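Local structure of alpha-rhamnosidase (6I60) at residues Lys379-Glu384 and Leu450-Gly455; Trp375-Val380 and Tyr424-Pro429; Glu388-His393 and Glu440-Pro445. The protein probably hydrolyses terminal non-reducing alpha-L-rhamnose residues of alpha-L-rhamnosides, the activity that defines an alpha-L-rhamnosidase. All blocks are in the same frame, centred on the assembly; numbering follows the deposited sequence.

Interaction 1. Residues Lys379-Glu384 and Leu450-Gly455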
loop_
_atom_site.group_PDB
_atom_site.type_symbol
_atom_site.label_atom_id
_atom_site.label_comp_id
_atom_site.label_asym_id
_atom_site.label_seq_id
_atom_site.Cartn_x
_atom_site.Cartn_y
_atom_site.Cartn_z
ATOM N N LYS A 379 6.077 -24.723 -18.317
ATOM C CA LYS A 379 6.167 -26.178 -18.300
ATOM C C LYS A 379 6.852 -26.619 -19.585
ATOM O O LYS A 379 6.413 -26.253 -20.680
ATOM C CB LYS A 379 4.783 -26.818 -18.174
ATOM C CG LYS A 379 3.984 -26.361 -16.962
ATOM C CD LYS A 379 2.616 -27.034 -16.920
ATOM C CE LYS A 379 1.810 -26.587 -15.710
ATOM N NZ LYS A 379 0.445 -26.126 -16.088
ATOM N N VAL A 380 7.932 -27.384 -19.453
ATOM C CA VAL A 380 8.719 -27.810 -20.603
ATOM C C VAL A 380 8.817 -29.330 -20.608
ATOM O O VAL A 380 8.761 -29.983 -19.561
ATOM C CB VAL A 380 10.124 -27.165 -20.609
ATOM C CG1 VAL A 380 10.033 -25.692 -20.247
ATOM C CG2 VAL A 380 11.056 -27.889 -19.656
ATOM N N ARG A 381 8.943 -29.891 -21.811
ATOM C CA ARG A 381 9.140 -31.328 -22.008
ATOM C C ARG A 381 10.184 -31.476 -23.109
ATOM O O ARG A 381 9.877 -31.282 -24.289
ATOM C CB ARG A 381 7.840 -32.033 -22.376
ATOM C CG ARG A 381 6.738 -31.917 -21.337
ATOM C CD ARG A 381 5.372 -32.150 -21.962
ATOM N NE ARG A 381 4.443 -31.066 -21.662
ATOM C CZ ARG A 381 3.536 -31.107 -20.691
ATOM N NH1 ARG A 381 3.435 -32.183 -19.922
ATOM N NH2 ARG A 381 2.731 -30.073 -20.488
ATOM N N THR A 382 11.407 -31.813 -22.727
ATOM C CA THR A 382 12.490 -31.758 -23.703
ATOM C C THR A 382 13.315 -33.034 -23.779
ATOM O O THR A 382 13.713 -33.426 -24.881
ATOM C CB THR A 382 13.412 -30.568 -23.390
ATOM O OG1 THR A 382 14.637 -30.702 -24.122
ATOM C CG2 THR A 382 13.714 -30.504 -21.901
ATOM N N ASN A 383 13.610 -33.670 -22.640
ATOM C CA ASN A 383 14.457 -34.859 -22.564
ATOM C C ASN A 383 15.908 -34.561 -22.939
ATOM O O ASN A 383 16.827 -35.201 -22.417
ATOM C CB ASN A 383 13.904 -35.986 -23.442
ATOM C CG ASN A 383 13.166 -37.038 -22.642
ATOM O OD1 ASN A 383 13.276 -37.091 -21.417
ATOM N ND2 ASN A 383 12.408 -37.885 -23.331
ATOM N N GLU A 384 16.131 -33.600 -23.832
ATOM C CA GLU A 384 17.474 -33.169 -24.196
ATOM C C GLU A 384 17.931 -32.071 -23.243
ATOM O O GLU A 384 17.190 -31.119 -22.982
ATOM C CB GLU A 384 17.514 -32.671 -25.641
ATOM N N LEU A 450 -1.629 -22.883 -24.131
ATOM C CA LEU A 450 -2.055 -21.968 -23.080
ATOM C C LEU A 450 -1.993 -22.591 -21.693
ATOM O O LEU A 450 -2.207 -21.880 -20.704
ATOM C CB LEU A 450 -3.475 -21.472 -23.358
ATOM C CG LEU A 450 -3.717 -20.858 -24.740
ATOM C CD1 LEU A 450 -5.120 -20.285 -24.837
ATOM C CD2 LEU A 450 -2.679 -19.790 -25.042
ATOM N N GLU A 451 -1.718 -23.892 -21.593
ATOM C CA GLU A 451 -1.534 -24.540 -20.300
ATOM C C GLU A 451 -0.082 -24.525 -19.842
ATOM O O GLU A 451 0.179 -24.506 -18.632
ATOM C CB GLU A 451 -2.039 -25.985 -20.356
ATOM C CG GLU A 451 -2.008 -26.721 -19.020
ATOM C CD GLU A 451 -0.822 -27.672 -18.889
ATOM O OE1 GLU A 451 0.081 -27.635 -19.753
ATOM O OE2 GLU A 451 -0.796 -28.458 -17.917
ATOM N N ASP A 452 0.867 -24.523 -20.779
ATOM C CA ASP A 452 2.287 -24.523 -20.446
ATOM C C ASP A 452 2.773 -23.189 -19.898
ATOM O O ASP A 452 3.940 -23.096 -19.502
ATOM C CB ASP A 452 3.111 -24.903 -21.678
ATOM C CG ASP A 452 2.700 -26.239 -22.261
ATOM O OD1 ASP A 452 2.232 -27.107 -21.494
ATOM O OD2 ASP A 452 2.844 -26.423 -23.489
ATOM N N ILE A 453 1.925 -22.165 -19.868
ATOM C CA ILE A 453 2.270 -20.855 -19.330
ATOM C C ILE A 453 1.290 -20.533 -18.211
ATOM O O ILE A 453 0.074 -20.664 -18.389
ATOM C CB ILE A 453 2.239 -19.767 -20.422
ATOM C CG1 ILE A 453 3.464 -19.885 -21.326
ATOM C CG2 ILE A 453 2.177 -18.382 -19.805
ATOM C CD1 ILE A 453 4.747 -20.122 -20.572
ATOM N N GLU A 454 1.818 -20.124 -17.059
ATOM C CA GLU A 454 1.004 -19.784 -15.896
ATOM C C GLU A 454 1.515 -18.473 -15.317
ATOM O O GLU A 454 2.632 -18.417 -14.794
ATOM C CB GLU A 454 1.047 -20.897 -14.847
ATOM C CG GLU A 454 -0.164 -21.812 -14.863
ATOM C CD GLU A 454 -0.007 -22.994 -13.928
ATOM O OE1 GLU A 454 0.338 -22.779 -12.746
ATOM O OE2 GLU A 454 -0.225 -24.142 -14.375
ATOM N N GLY A 455 0.700 -17.425 -15.407
ATOM C CA GLY A 455 1.087 -16.138 -14.857
ATOM C C GLY A 455 0.903 -16.103 -13.349
ATOM O O GLY A 455 -0.099 -16.573 -12.810
#
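Three oxygens of the 450-455 segment grip the ammonium nitrogen of Lys-379. The shortest of the three bonds runs from Lys-379 NZ to Glu-454 OE2, 2.7 Å long, and reaches the carboxylate on its anti side, 28° out of plane. The backbone oxygen Glu-451 O accepts a second bond from Lys-379 NZ at 3.0 Å, while the carboxylate of the same glutamate adds a weaker charged contact, Glu-451 OE2 to Lys-379 NZ at 3.2 Å. The lysine chain runs extended from CB to CE, with CG anti to the carbonyl carbon (chi1 -56°), and its bend at chi4 turns NZ into this group of oxygens. Glu-451 crosses the lysine at about a right angle.

The backbone is joined through Lys-379 N, which donates to Asp-452 O at 2.9 Å, just ahead of strand 453-458. Farther out, the guanidinium of Arg-381 presents its edge to two carboxylates: NH2 lies 3.2 Å from Asp-452 OD1 in a bonded salt bridge, and 3.7 Å from Glu-451 OE1 in a long one. The guanidinium and the Glu-451 carboxylate are nearly coplanar, 20° apart.

Glu-454 has its strongest partner in Lys-377, which takes OE1, so that this carboxylate links two lysines of one strand. Asp-452 OD2 turns back to the backbone nitrogen of Thr-449. An alanine in place of Lys-379 would probably leave Glu-451 and Glu-454 facing each other without the ammonium between them, and Glu-451 O without this donor. Two basic and three acidic side chains thus form a salt-bridge network, joined in part by the long Arg-381 to Glu-451 pair, where the end of strand 375-380 meets the loop leading into strand 453-458 of the concanavalin-like domain, and the excess of carboxylates is probably offset by Lys-377.

Interaction 2. Residues Trp375-Val380 and Tyr424-Pro429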
loop_
_atom_site.group_PDB
_atom_site.type_symbol
_atom_site.label_atom_id
_atom_site.label_comp_id
_atom_site.label_asym_id
_atom_site.label_seq_id
_atom_site.Cartn_x
_atom_site.Cartn_y
_atom_site.Cartn_z
ATOM N N TRP A 375 5.671 -12.737 -12.285
ATOM C CA TRP A 375 6.422 -13.542 -13.234
ATOM C C TRP A 375 5.489 -14.606 -13.797
ATOM O O TRP A 375 4.281 -14.598 -13.543
ATOM C CB TRP A 375 7.661 -14.149 -12.565
ATOM C CG TRP A 375 7.358 -14.912 -11.309
ATOM C CD1 TRP A 375 6.800 -16.155 -11.218
ATOM C CD2 TRP A 375 7.600 -14.483 -9.964
ATOM N NE1 TRP A 375 6.679 -16.524 -9.901
ATOM C CE2 TRP A 375 7.164 -15.516 -9.111
ATOM C CE3 TRP A 375 8.145 -13.326 -9.399
ATOM C CZ2 TRP A 375 7.254 -15.426 -7.724
ATOM C CZ3 TRP A 375 8.234 -13.239 -8.021
ATOM C CH2 TRP A 375 7.791 -14.283 -7.199
ATOM N N ILE A 376 6.054 -15.532 -14.569
ATOM C CA ILE A 376 5.292 -16.629 -15.144
ATOM C C ILE A 376 5.959 -17.942 -14.762
ATOM O O ILE A 376 7.126 -17.986 -14.368
ATOM C CB ILE A 376 5.159 -16.515 -16.678
ATOM C CG1 ILE A 376 6.512 -16.732 -17.353
ATOM C CG2 ILE A 376 4.574 -15.167 -17.076
ATOM C CD1 ILE A 376 6.414 -17.498 -18.645
ATOM N N LYS A 377 5.189 -19.020 -14.870
ATOM C CA LYS A 377 5.690 -20.374 -14.686
ATOM C C LYS A 377 5.537 -21.125 -15.999
ATOM O O LYS A 377 4.449 -21.137 -16.586
ATOM C CB LYS A 377 4.940 -21.100 -13.567
ATOM C CG LYS A 377 5.255 -22.583 -13.483
ATOM C CD LYS A 377 4.661 -23.206 -12.235
ATOM C CE LYS A 377 3.878 -24.462 -12.571
ATOM N NZ LYS A 377 2.440 -24.172 -12.799
ATOM N N ILE A 378 6.622 -21.735 -16.462
ATOM C CA ILE A 378 6.631 -22.448 -17.733
ATOM C C ILE A 378 6.730 -23.943 -17.461
ATOM O O ILE A 378 7.354 -24.383 -16.489
ATOM C CB ILE A 378 7.778 -21.965 -18.650
ATOM C CG1 ILE A 378 7.552 -22.430 -20.091
ATOM C CG2 ILE A 378 9.136 -22.432 -18.132
ATOM C CD1 ILE A 378 8.613 -21.950 -21.057
ATOM N N LYS A 379 6.077 -24.723 -18.317
ATOM C CA LYS A 379 6.167 -26.178 -18.300
ATOM C C LYS A 379 6.852 -26.619 -19.585
ATOM O O LYS A 379 6.413 -26.253 -20.680
ATOM C CB LYS A 379 4.783 -26.818 -18.174
ATOM C CG LYS A 379 3.984 -26.361 -16.962
ATOM C CD LYS A 379 2.616 -27.034 -16.920
ATOM C CE LYS A 379 1.810 -26.587 -15.710
ATOM N NZ LYS A 379 0.445 -26.126 -16.088
ATOM N N VAL A 380 7.932 -27.384 -19.453
ATOM C CA VAL A 380 8.719 -27.810 -20.603
ATOM C C VAL A 380 8.817 -29.330 -20.608
ATOM O O VAL A 380 8.761 -29.983 -19.561
ATOM C CB VAL A 380 10.124 -27.165 -20.609
ATOM C CG1 VAL A 380 10.033 -25.692 -20.247
ATOM C CG2 VAL A 380 11.056 -27.889 -19.656
ATOM N N TYR A 424 10.031 -33.645 -18.027
ATOM C CA TYR A 424 9.070 -32.631 -17.595
ATOM C C TYR A 424 9.736 -31.755 -16.549
ATOM O O TYR A 424 10.225 -32.266 -15.536
ATOM C CB TYR A 424 7.799 -33.273 -17.032
ATOM C CG TYR A 424 6.809 -32.268 -16.487
ATOM C CD1 TYR A 424 5.979 -31.550 -17.339
ATOM C CD2 TYR A 424 6.710 -32.028 -15.121
ATOM C CE1 TYR A 424 5.077 -30.626 -16.846
ATOM C CE2 TYR A 424 5.810 -31.106 -14.621
ATOM C CZ TYR A 424 4.997 -30.410 -15.490
ATOM O OH TYR A 424 4.097 -29.492 -15.001
ATOM N N GLU A 425 9.757 -30.444 -16.788
ATOM C CA GLU A 425 10.350 -29.496 -15.858
ATOM C C GLU A 425 9.463 -28.263 -15.749
ATOM O O GLU A 425 8.719 -27.929 -16.674
ATOM C CB GLU A 425 11.766 -29.081 -16.291
ATOM C CG GLU A 425 12.770 -30.224 -16.364
ATOM C CD GLU A 425 13.815 -30.015 -17.446
ATOM O OE1 GLU A 425 14.565 -29.019 -17.365
ATOM O OE2 GLU A 425 13.884 -30.845 -18.377
ATOM N N GLU A 426 9.552 -27.594 -14.601
ATOM C CA GLU A 426 8.850 -26.343 -14.357
ATOM C C GLU A 426 9.834 -25.315 -13.819
ATOM O O GLU A 426 10.792 -25.658 -13.121
ATOM C CB GLU A 426 7.693 -26.522 -13.365
ATOM C CG GLU A 426 6.608 -27.475 -13.833
ATOM C CD GLU A 426 5.489 -27.613 -12.823
ATOM O OE1 GLU A 426 4.617 -28.488 -13.007
ATOM O OE2 GLU A 426 5.484 -26.843 -11.839
ATOM N N TYR A 427 9.593 -24.048 -14.149
ATOM C CA TYR A 427 10.475 -22.982 -13.694
ATOM C C TYR A 427 9.681 -21.708 -13.448
ATOM O O TYR A 427 8.851 -21.319 -14.275
ATOM C CB TYR A 427 11.587 -22.707 -14.712
ATOM C CG TYR A 427 12.248 -21.362 -14.510
ATOM C CD1 TYR A 427 13.028 -21.114 -13.388
ATOM C CD2 TYR A 427 12.080 -20.337 -15.430
ATOM C CE1 TYR A 427 13.626 -19.887 -13.191
ATOM C CE2 TYR A 427 12.678 -19.107 -15.241
ATOM C CZ TYR A 427 13.450 -18.887 -14.120
ATOM O OH TYR A 427 14.049 -17.664 -13.925
ATOM N N GLU A 428 9.943 -21.070 -12.307
ATOM C CA GLU A 428 9.496 -19.721 -12.005
ATOM C C GLU A 428 10.667 -18.930 -11.437
ATOM O O GLU A 428 11.457 -19.467 -10.649
ATOM C CB GLU A 428 8.333 -19.698 -10.997
ATOM C CG GLU A 428 7.461 -20.942 -10.968
ATOM C CD GLU A 428 6.388 -20.869 -9.893
ATOM O OE1 GLU A 428 6.066 -21.919 -9.296
ATOM O OE2 GLU A 428 5.869 -19.760 -9.640
ATOM N N PRO A 429 10.814 -17.666 -11.820
ATOM C CA PRO A 429 11.853 -16.833 -11.208
ATOM C C PRO A 429 11.540 -16.552 -9.746
ATOM O O PRO A 429 10.379 -16.465 -9.339
ATOM C CB PRO A 429 11.822 -15.546 -12.043
ATOM C CG PRO A 429 11.075 -15.903 -13.293
ATOM C CD PRO A 429 10.102 -16.962 -12.897
HETATM O O HOH W 1 11.586 -31.632 -19.667
#
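Ile-378 with Tyr-427 and Val-380 with Glu-425 are the hydrogen-bonded pairs that join strands 375-380 and 425-427 in an antiparallel beta-sheet of the concanavalin-like domain, side chains alternating between its two faces. Ile-378 N donates to Tyr-427 O at 3.2 Å, and Ile-378 O accepts in return from Tyr-427 N. In the next pair the bond from Val-380 N to Glu-425 O is 2.9 Å long and nearly straight (170°). Between them Lys-379 faces Glu-426 in a non-hydrogen-bonded pair.

Val-380 O is used twice, accepting from Glu-425 N and from a water that also donates to Glu-425 OE2. Glu-425 OE2 also accepts from the backbone N of Gly-421 and Glu-422, and OE1 from Tyr-417 OH and Lys-420 N; the Tyr-427 hydroxyl is satisfied by Glu-303. Lys-377 CG packs on Glu-428 CG at 3.7 Å, but the ammonium of this lysine goes to Glu-454, and its NZ stays beyond salt-bridge distance of Glu-426. The Tyr-424 ring lies alongside the Lys-379 chain, both pointing the same way.

At the other end the indole of Trp-375, set by chi1 of 53° with CG between the backbone N and carbonyl carbon, meets Glu-428 at its edge: NE1 donates weakly to OE2, whose stronger partner is Lys-456. One face of the same indole is covered by Pro-429 O, 3.3 Å above the plane and over the ring centre.

Interaction 3. Residues Glu388-His393 and Glu440-Pro445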
loop_
_atom_site.group_PDB
_atom_site.type_symbol
_atom_site.label_atom_id
_atom_site.label_comp_id
_atom_site.label_asym_id
_atom_site.label_seq_id
_atom_site.Cartn_x
_atom_site.Cartn_y
_atom_site.Cartn_z
ATOM N N GLU A 388 18.291 -23.742 -24.140
ATOM C CA GLU A 388 18.002 -22.459 -23.517
ATOM C C GLU A 388 16.601 -21.986 -23.881
ATOM O O GLU A 388 16.189 -22.058 -25.043
ATOM C CB GLU A 388 19.034 -21.412 -23.941
ATOM C CG GLU A 388 18.647 -19.982 -23.588
ATOM C CD GLU A 388 19.847 -19.057 -23.492
ATOM O OE1 GLU A 388 20.933 -19.528 -23.092
ATOM O OE2 GLU A 388 19.700 -17.859 -23.814
ATOM N N ILE A 389 15.870 -21.506 -22.878
ATOM C CA ILE A 389 14.536 -20.943 -23.056
ATOM C C ILE A 389 14.561 -19.523 -22.513
ATOM O O ILE A 389 14.883 -19.307 -21.338
ATOM C CB ILE A 389 13.459 -21.787 -22.357
ATOM C CG1 ILE A 389 13.084 -22.986 -23.228
ATOM C CG2 ILE A 389 12.227 -20.948 -22.048
ATOM C CD1 ILE A 389 12.368 -24.079 -22.481
ATOM N N ARG A 390 14.230 -18.558 -23.366
ATOM C CA ARG A 390 14.270 -17.143 -23.023
ATOM C C ARG A 390 12.850 -16.605 -22.928
ATOM O O ARG A 390 12.058 -16.764 -23.863
ATOM C CB ARG A 390 15.072 -16.357 -24.061
ATOM C CG ARG A 390 15.365 -14.921 -23.672
ATOM C CD ARG A 390 16.093 -14.191 -24.789
ATOM N NE ARG A 390 15.183 -13.749 -25.844
ATOM C CZ ARG A 390 15.567 -13.405 -27.068
ATOM N NH1 ARG A 390 16.851 -13.450 -27.400
ATOM N NH2 ARG A 390 14.669 -13.015 -27.963
ATOM N N ILE A 391 12.532 -15.969 -21.803
ATOM C CA ILE A 391 11.197 -15.447 -21.532
ATOM C C ILE A 391 11.301 -13.933 -21.411
ATOM O O ILE A 391 11.923 -13.422 -20.471
ATOM C CB ILE A 391 10.589 -16.054 -20.261
ATOM C CG1 ILE A 391 10.709 -17.578 -20.283
ATOM C CG2 ILE A 391 9.140 -15.624 -20.109
ATOM C CD1 ILE A 391 10.516 -18.220 -18.928
ATOM N N ARG A 392 10.686 -13.215 -22.345
ATOM C CA ARG A 392 10.648 -11.761 -22.328
ATOM C C ARG A 392 9.253 -11.274 -21.955
ATOM O O ARG A 392 8.250 -11.943 -22.221
ATOM C CB ARG A 392 11.051 -11.184 -23.687
ATOM C CG ARG A 392 12.406 -11.660 -24.184
ATOM C CD ARG A 392 12.814 -10.925 -25.451
ATOM N NE ARG A 392 13.415 -9.629 -25.156
ATOM C CZ ARG A 392 13.786 -8.749 -26.081
ATOM N NH1 ARG A 392 13.615 -9.026 -27.368
ATOM N NH2 ARG A 392 14.325 -7.592 -25.718
ATOM N N HIS A 393 9.198 -10.096 -21.336
ATOM C CA HIS A 393 7.949 -9.512 -20.864
ATOM C C HIS A 393 7.836 -8.078 -21.359
ATOM O O HIS A 393 8.838 -7.361 -21.447
ATOM C CB HIS A 393 7.862 -9.543 -19.331
ATOM C CG HIS A 393 8.302 -10.838 -18.722
ATOM N ND1 HIS A 393 9.618 -11.250 -18.712
ATOM C CD2 HIS A 393 7.600 -11.810 -18.093
ATOM C CE1 HIS A 393 9.707 -12.421 -18.109
ATOM N NE2 HIS A 393 8.497 -12.783 -17.722
ATOM N N GLU A 440 6.844 -13.156 -24.355
ATOM C CA GLU A 440 7.469 -13.772 -25.517
ATOM C C GLU A 440 8.417 -14.869 -25.055
ATOM O O GLU A 440 9.234 -14.647 -24.156
ATOM C CB GLU A 440 8.224 -12.736 -26.352
ATOM C CG GLU A 440 9.178 -13.344 -27.364
ATOM C CD GLU A 440 10.164 -12.337 -27.913
ATOM O OE1 GLU A 440 9.723 -11.374 -28.575
ATOM O OE2 GLU A 440 11.381 -12.508 -27.683
ATOM N N ILE A 441 8.306 -16.047 -25.663
ATOM C CA ILE A 441 9.143 -17.194 -25.326
ATOM C C ILE A 441 9.831 -17.675 -26.594
ATOM O O ILE A 441 9.164 -18.012 -27.580
ATOM C CB ILE A 441 8.333 -18.329 -24.682
ATOM C CG1 ILE A 441 7.598 -17.819 -23.443
ATOM C CG2 ILE A 441 9.243 -19.500 -24.326
ATOM C CD1 ILE A 441 6.184 -18.318 -23.342
ATOM N N LEU A 442 11.160 -17.709 -26.566
ATOM C CA LEU A 442 11.961 -18.207 -27.674
ATOM C C LEU A 442 12.747 -19.419 -27.204
ATOM O O LEU A 442 13.344 -19.394 -26.123
ATOM C CB LEU A 442 12.910 -17.127 -28.203
ATOM C CG LEU A 442 13.833 -17.564 -29.344
ATOM C CD1 LEU A 442 13.288 -17.095 -30.687
ATOM C CD2 LEU A 442 15.254 -17.057 -29.127
ATOM N N GLY A 443 12.738 -20.476 -28.008
ATOM C CA GLY A 443 13.471 -21.682 -27.692
ATOM C C GLY A 443 12.669 -22.785 -27.039
ATOM O O GLY A 443 13.272 -23.718 -26.495
ATOM N N TYR A 444 11.345 -22.711 -27.070
ATOM C CA TYR A 444 10.535 -23.758 -26.470
ATOM C C TYR A 444 10.673 -25.053 -27.269
ATOM O O TYR A 444 10.712 -25.022 -28.503
ATOM C CB TYR A 444 9.068 -23.333 -26.414
ATOM C CG TYR A 444 8.200 -24.249 -25.587
ATOM C CD1 TYR A 444 7.481 -25.277 -26.180
ATOM C CD2 TYR A 444 8.104 -24.090 -24.211
ATOM C CE1 TYR A 444 6.689 -26.118 -25.429
ATOM C CE2 TYR A 444 7.315 -24.926 -23.450
ATOM C CZ TYR A 444 6.608 -25.939 -24.066
ATOM O OH TYR A 444 5.817 -26.777 -23.316
ATOM N N PRO A 445 10.760 -26.207 -26.597
ATOM C CA PRO A 445 10.852 -27.480 -27.326
ATOM C C PRO A 445 9.560 -27.824 -28.048
ATOM O O PRO A 445 8.810 -28.703 -27.610
ATOM C CB PRO A 445 11.167 -28.496 -26.221
ATOM C CG PRO A 445 10.626 -27.876 -24.974
ATOM C CD PRO A 445 10.824 -26.395 -25.137
#
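Arg-390 and Glu-440 meet on one face of an antiparallel strand pair, where Arg-390 NH2 reaches Glu-440 OE2 in a weak, charged bond of 3.3 Å. The arginine has CG anti to the backbone N (chi1 -170°) and then bends at chi3. This brings the edge of its guanidinium to the carboxylate and lays one face over Leu-442 CD2, 4.1 Å from the plane. Arg-392 takes the other course: with chi1 at -55° it runs beside Glu-440, and its CD, rather than its charged end, approaches Glu-440 OE2. That guanidinium finds a cation-pi partner in Tyr-405.

Ile-389 and Ile-441 lie side by side on the reverse face, their CG2 methyls 4.0 Å apart, while Ile-389 CD1 reaches Pro-445 CD. Paired backbone bonds join Arg-390 to Leu-442 and Arg-392 to Glu-440. Gly-443 then turns the chain out of the strand at a positive phi of 97°; a side chain here would run into Glu-388 O.

Strand 388-394 lies between 438-442 and 414-418, strand 363-368 flanks 438-442 on its far edge, and Ile-389 and Ile-391 face strand 375-380.

In the fold
All three contacts lie in the concanavalin-like domain, their centres 29 to 34 Å from the centre of the chain. Interactions 1 and 2, with centres about 6 Å apart, flank strand 375-380, which sits between 453-458 and 425-427 in a four-stranded antiparallel sheet. Interaction 3, its centre about 10 Å from that of interaction 1 and 11 Å from that of interaction 2, belongs to the layer packed against it: Ile-376 meets Ile-391, Val-380 meets Ile-389, and Ile-453 meets Ile-441. The Tyr-444 hydroxyl probably bonds Lys-379 O across the layers. In sequence, 375-384 comes first, then 388-393, 424-429, 440-445 and 450-455. Segments of interactions 2 and 3 alternate, so the chain passes repeatedly between layers, as in a beta-sandwich.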